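Local coordinates for protein alpha-1,2-mannosidase (Bacteroides thetaiotaomicron, PDB 2WW2) that acts as an inverting, calcium-dependent family GH92 alpha-mannosidase in a human gut symbiont, at residues E443-T448 / G511-E516; H489-T494 / G517-W522. All coordinates share one frame; numbering follows the deposited sequence.

Interaction 1: E443-T448 / G511-E516; sequences EATAKT and GGPFTE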
loop_
_atom_site.group_PDB
_atom_site.type_symbol
_atom_site.label_atom_id
_atom_site.label_comp_id
_atom_site.label_asym_id
_atom_site.label_seq_id
_atom_site.Cartn_x
_atom_site.Cartn_y
_atom_site.Cartn_z
ATOM N N GLU A 443 11.766 14.936 -17.801
ATOM C CA GLU A 443 10.332 15.208 -17.722
ATOM C C GLU A 443 9.651 15.353 -19.092
ATOM O O GLU A 443 8.655 16.050 -19.240
ATOM C CB GLU A 443 10.093 16.435 -16.827
ATOM C CG GLU A 443 10.605 16.182 -15.413
ATOM C CD GLU A 443 10.657 17.427 -14.537
ATOM O OE1 GLU A 443 9.742 18.278 -14.587
ATOM O OE2 GLU A 443 11.627 17.534 -13.760
ATOM N N ALA A 444 10.174 14.627 -20.072
ATOM C CA ALA A 444 9.813 14.798 -21.468
ATOM C C ALA A 444 8.334 14.562 -21.781
ATOM O O ALA A 444 7.769 15.237 -22.632
ATOM C CB ALA A 444 10.679 13.867 -22.347
ATOM N N THR A 445 7.724 13.574 -21.139
ATOM C CA THR A 445 6.359 13.238 -21.490
ATOM C C THR A 445 5.408 14.297 -20.930
ATOM O O THR A 445 4.499 14.767 -21.630
ATOM C CB THR A 445 5.992 11.826 -21.005
ATOM O OG1 THR A 445 6.743 10.866 -21.764
ATOM C CG2 THR A 445 4.510 11.572 -21.219
ATOM N N ALA A 446 5.626 14.682 -19.669
ATOM C CA ALA A 446 4.822 15.762 -19.079
ATOM C C ALA A 446 4.991 17.036 -19.925
ATOM O O ALA A 446 4.010 17.736 -20.199
ATOM C CB ALA A 446 5.210 15.996 -17.623
ATOM N N LYS A 447 6.219 17.325 -20.373
ATOM C CA LYS A 447 6.421 18.486 -21.242
ATOM C C LYS A 447 5.645 18.375 -22.560
ATOM O O LYS A 447 4.979 19.330 -22.973
ATOM C CB LYS A 447 7.913 18.731 -21.516
ATOM C CG LYS A 447 8.659 19.280 -20.280
ATOM C CD LYS A 447 10.191 19.214 -20.444
ATOM C CE LYS A 447 10.883 19.932 -19.259
ATOM N NZ LYS A 447 12.356 19.758 -19.222
ATOM N N THR A 448 5.745 17.220 -23.222
ATOM C CA THR A 448 5.034 17.015 -24.477
ATOM C C THR A 448 3.542 17.299 -24.283
ATOM O O THR A 448 2.900 17.966 -25.111
ATOM C CB THR A 448 5.194 15.557 -24.971
ATOM O OG1 THR A 448 6.580 15.259 -25.159
ATOM C CG2 THR A 448 4.473 15.349 -26.299
ATOM N N GLY A 511 8.492 10.261 -11.694
ATOM C CA GLY A 511 9.764 10.849 -12.088
ATOM C C GLY A 511 10.078 10.501 -13.519
ATOM O O GLY A 511 9.182 10.139 -14.263
ATOM N N GLY A 512 11.350 10.603 -13.892
ATOM C CA GLY A 512 11.789 10.282 -15.242
ATOM C C GLY A 512 11.142 11.222 -16.249
ATOM O O GLY A 512 11.338 12.441 -16.190
ATOM N N PRO A 513 10.351 10.667 -17.172
ATOM C CA PRO A 513 9.655 11.467 -18.187
ATOM C C PRO A 513 8.444 12.208 -17.620
ATOM O O PRO A 513 7.812 12.994 -18.336
ATOM C CB PRO A 513 9.157 10.409 -19.169
ATOM C CG PRO A 513 8.897 9.208 -18.281
ATOM C CD PRO A 513 10.077 9.223 -17.324
ATOM N N PHE A 514 8.117 11.955 -16.352
ATOM C CA PHE A 514 6.984 12.620 -15.735
ATOM C C PHE A 514 7.427 13.636 -14.704
ATOM O O PHE A 514 8.549 13.576 -14.204
ATOM C CB PHE A 514 6.007 11.611 -15.118
ATOM C CG PHE A 514 5.423 10.659 -16.116
ATOM C CD1 PHE A 514 4.484 11.091 -17.046
ATOM C CD2 PHE A 514 5.840 9.335 -16.156
ATOM C CE1 PHE A 514 3.963 10.201 -17.999
ATOM C CE2 PHE A 514 5.309 8.444 -17.105
ATOM C CZ PHE A 514 4.379 8.880 -18.013
ATOM N N THR A 515 6.513 14.553 -14.391
ATOM C CA THR A 515 6.727 15.664 -13.479
ATOM C C THR A 515 5.739 15.532 -12.331
ATOM O O THR A 515 4.542 15.562 -12.552
ATOM C CB THR A 515 6.412 16.996 -14.222
ATOM O OG1 THR A 515 7.452 17.286 -15.158
ATOM C CG2 THR A 515 6.263 18.157 -13.273
ATOM N N GLU A 516 6.229 15.357 -11.110
ATOM C CA GLU A 516 5.342 15.393 -9.943
ATOM C C GLU A 516 4.209 14.370 -10.007
ATOM O O GLU A 516 3.110 14.618 -9.520
ATOM C CB GLU A 516 4.729 16.785 -9.823
ATOM C CG GLU A 516 5.773 17.863 -9.618
ATOM C CD GLU A 516 6.031 18.098 -8.166
ATOM O OE1 GLU A 516 5.171 18.748 -7.531
ATOM O OE2 GLU A 516 7.076 17.620 -7.668
#

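Interaction 2: H489-T494 / G517-W522; sequences HGFMWT and GSSWHW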
loop_
_atom_site.group_PDB
_atom_site.type_symbol
_atom_site.label_atom_id
_atom_site.label_comp_id
_atom_site.label_asym_id
_atom_site.label_seq_id
_atom_site.Cartn_x
_atom_site.Cartn_y
_atom_site.Cartn_z
ATOM N N HIS A 489 -0.265 -0.880 -23.579
ATOM C CA HIS A 489 -0.432 -0.717 -22.143
ATOM C C HIS A 489 -1.596 0.193 -21.740
ATOM O O HIS A 489 -2.085 0.102 -20.614
ATOM C CB HIS A 489 0.879 -0.255 -21.509
ATOM C CG HIS A 489 1.974 -1.265 -21.620
ATOM N ND1 HIS A 489 1.995 -2.419 -20.868
ATOM C CD2 HIS A 489 3.064 -1.319 -22.422
ATOM C CE1 HIS A 489 3.058 -3.134 -21.191
ATOM N NE2 HIS A 489 3.722 -2.490 -22.135
ATOM N N GLY A 490 -2.037 1.059 -22.654
ATOM C CA GLY A 490 -3.206 1.901 -22.401
ATOM C C GLY A 490 -2.928 3.106 -21.513
ATOM O O GLY A 490 -3.831 3.623 -20.835
ATOM N N PHE A 491 -1.676 3.560 -21.522
ATOM C CA PHE A 491 -1.256 4.721 -20.740
ATOM C C PHE A 491 -0.236 5.559 -21.509
ATOM O O PHE A 491 0.416 5.062 -22.429
ATOM C CB PHE A 491 -0.563 4.255 -19.467
ATOM C CG PHE A 491 -1.496 3.797 -18.388
ATOM C CD1 PHE A 491 -2.046 4.710 -17.500
ATOM C CD2 PHE A 491 -1.778 2.449 -18.218
ATOM C CE1 PHE A 491 -2.883 4.290 -16.481
ATOM C CE2 PHE A 491 -2.610 2.022 -17.191
ATOM C CZ PHE A 491 -3.166 2.944 -16.322
ATOM N N MET A 492 -0.054 6.812 -21.098
ATOM C CA MET A 492 1.029 7.623 -21.642
ATOM C C MET A 492 2.356 7.048 -21.142
ATOM O O MET A 492 2.449 6.584 -19.997
ATOM C CB MET A 492 0.878 9.086 -21.195
ATOM C CG MET A 492 -0.341 9.789 -21.814
ATOM S SD MET A 492 -0.203 9.935 -23.614
ATOM C CE MET A 492 -1.823 10.643 -23.983
ATOM N N TRP A 493 3.373 7.059 -21.999
ATOM C CA TRP A 493 4.703 6.575 -21.601
ATOM C C TRP A 493 5.717 7.495 -22.271
ATOM O O TRP A 493 5.426 8.676 -22.475
ATOM C CB TRP A 493 4.873 5.105 -22.014
ATOM C CG TRP A 493 6.006 4.344 -21.397
ATOM C CD1 TRP A 493 6.900 3.556 -22.061
ATOM C CD2 TRP A 493 6.341 4.244 -20.001
ATOM N NE1 TRP A 493 7.778 2.983 -21.172
ATOM C CE2 TRP A 493 7.462 3.395 -19.903
ATOM C CE3 TRP A 493 5.814 4.810 -18.825
ATOM C CZ2 TRP A 493 8.068 3.083 -18.679
ATOM C CZ3 TRP A 493 6.421 4.494 -17.603
ATOM C CH2 TRP A 493 7.533 3.641 -17.544
ATOM N N THR A 494 6.892 6.971 -22.618
ATOM C CA THR A 494 7.944 7.819 -23.160
ATOM C C THR A 494 8.751 7.054 -24.205
ATOM O O THR A 494 8.823 5.819 -24.156
ATOM C CB THR A 494 8.890 8.325 -22.059
ATOM O OG1 THR A 494 9.859 9.211 -22.629
ATOM C CG2 THR A 494 9.623 7.148 -21.386
ATOM N N GLY A 517 4.468 13.217 -10.606
ATOM C CA GLY A 517 3.380 12.301 -10.881
ATOM C C GLY A 517 3.899 11.149 -11.700
ATOM O O GLY A 517 5.109 11.051 -11.953
ATOM N N SER A 518 2.983 10.266 -12.084
ATOM C CA SER A 518 3.308 9.077 -12.838
ATOM C C SER A 518 2.354 9.048 -14.023
ATOM O O SER A 518 1.536 9.955 -14.185
ATOM C CB SER A 518 3.081 7.836 -11.979
ATOM O OG SER A 518 1.694 7.701 -11.704
ATOM N N SER A 519 2.465 8.015 -14.855
ATOM C CA SER A 519 1.567 7.877 -15.991
ATOM C C SER A 519 0.102 7.844 -15.539
ATOM O O SER A 519 -0.798 8.277 -16.258
ATOM C CB SER A 519 1.883 6.614 -16.794
ATOM O OG SER A 519 1.022 6.578 -17.921
ATOM N N TRP A 520 -0.122 7.311 -14.345
ATOM C CA TRP A 520 -1.468 7.194 -13.785
ATOM C C TRP A 520 -2.147 8.558 -13.768
ATOM O O TRP A 520 -3.359 8.657 -13.997
ATOM C CB TRP A 520 -1.379 6.629 -12.356
ATOM C CG TRP A 520 -2.703 6.327 -11.678
ATOM C CD1 TRP A 520 -3.339 7.086 -10.719
ATOM C CD2 TRP A 520 -3.522 5.171 -11.883
ATOM N NE1 TRP A 520 -4.513 6.466 -10.331
ATOM C CE2 TRP A 520 -4.648 5.294 -11.033
ATOM C CE3 TRP A 520 -3.420 4.048 -12.710
ATOM C CZ2 TRP A 520 -5.663 4.327 -10.986
ATOM C CZ3 TRP A 520 -4.427 3.086 -12.667
ATOM C CH2 TRP A 520 -5.541 3.235 -11.814
ATOM N N HIS A 521 -1.371 9.606 -13.494
ATOM C CA HIS A 521 -1.906 10.973 -13.470
ATOM C C HIS A 521 -1.840 11.638 -14.837
ATOM O O HIS A 521 -2.817 12.225 -15.283
ATOM C CB HIS A 521 -1.152 11.860 -12.464
ATOM C CG HIS A 521 -0.834 11.171 -11.179
ATOM N ND1 HIS A 521 -1.777 10.963 -10.195
ATOM C CD2 HIS A 521 0.318 10.624 -10.723
ATOM C CE1 HIS A 521 -1.216 10.321 -9.183
ATOM N NE2 HIS A 521 0.057 10.111 -9.477
ATOM N N TRP A 522 -0.674 11.568 -15.472
ATOM C CA TRP A 522 -0.391 12.335 -16.697
ATOM C C TRP A 522 -1.185 11.875 -17.921
ATOM O O TRP A 522 -1.380 12.636 -18.882
ATOM C CB TRP A 522 1.128 12.382 -16.961
ATOM C CG TRP A 522 1.772 13.423 -16.097
ATOM C CD1 TRP A 522 2.373 13.233 -14.877
ATOM C CD2 TRP A 522 1.814 14.832 -16.354
ATOM N NE1 TRP A 522 2.810 14.446 -14.374
ATOM C CE2 TRP A 522 2.467 15.440 -15.260
ATOM C CE3 TRP A 522 1.350 15.645 -17.412
ATOM C CZ2 TRP A 522 2.680 16.827 -15.190
ATOM C CZ3 TRP A 522 1.566 17.006 -17.344
ATOM C CH2 TRP A 522 2.229 17.590 -16.241
#

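Interaction 1: E443-T448 / G511-E516
Thr445 meets the Phe514 ring obliquely: its CG2 comes to 3.5 Å from CE1 of Phe514, with CZ farther off. Trp522, on the short helix that follows, also meets the Phe514 ring. The Pro513 ring lies beside Thr445, pointing the same way, and its CB is 3.6 Å from OG1 of Thr445. That hydroxyl has its polar partner in Trp493 O. The other flat group, the Glu443 carboxylate, receives the Thr515 hydroxyl on its anti side, 29° out of plane, with OG1 of Thr515 at 2.6 Å from OE1 of Glu443. The two side chains cross at about a right angle. CG of Glu443 lies beside its own backbone N, anti to the carbonyl carbon (chi1 -61°), and packs against Phe514 O.

Glu443 is the N-cap of helix 444-465 in the GH92 catalytic domain, and the loop 511-516 plugs this helix end with a type II' beta turn, Gly511 to Phe514. Pro513 O takes a bond from Ala446 N at 3.1 Å, nearly straight at 167°, and a weak one from Thr445 N. One residue back along the turn, Gly512 O accepts Glu443 N at 3.0 Å. An alanine in place of Glu443 would probably leave the Thr515 hydroxyl without its acceptor and open a gap beside Phe514 O. The methyl of Ala446 packs against Thr515, its CB 3.7 Å from CB of that residue.

Interaction 2: H489-T494 / G517-W522
Phe491 reaches from a short, weakly bonded strand, the second arm of the hairpin formed with strand 485-486, onto the single-turn helix 519-522. Its CB starts the contact 3.2 Å from OG of Ser519. CG turns away from the carbonyl carbon to lie beside the backbone N (chi1 -78°). CD1 still feels Ser519, with OG of that serine at 3.6 Å and its carbonyl O somewhat farther off. At CE1 the neighbour changes to Trp520, whose CE3 is 3.8 Å away. The tip, CZ, sits against the same indole carbon and is 3.9 Å from CZ3 of Trp520. The two aromatic groups therefore meet rim to rim, neither lying over the other, with the Phe491 ring and the six-membered ring of Trp520 inclined at 29°. Arg546 makes a cation-pi contact with Phe491, while the indole NE1 of Trp520 bonds to Gln579 O.

Ser518 stands at the N-cap position, and its carbonyl O accepts both His521 N and Trp522 N, the first turn's own bonds. Met492 adds CG, 4.2 Å from Trp522 O. The one hydrogen bond between the segments belongs to Ser519: with OG anti to its backbone N, the hydroxyl lies in the plane of the Met492 carbonyl, on a lone pair of Met492 O, at a short 2.5 Å.

Both contacts are largely buried and lie in the catalytic domain, their centres about 10 Å apart. The loop 511-516 runs straight on into 517-522, so one continuous piece of chain serves both: first against the start of helix 444-465, then against strand 491-492. Interaction 1 is mainly polar, the backbone of a turn satisfying a helix end, whereas interaction 2 relies on aromatic rims and a single serine bond, with Phe491 and Trp520 both partly exposed. The two are also joined directly: Trp522 NE1 probably bonds to Thr515 O at 2.8 Å, and CB of Thr494 packs 3.6 Å from CB of Pro513.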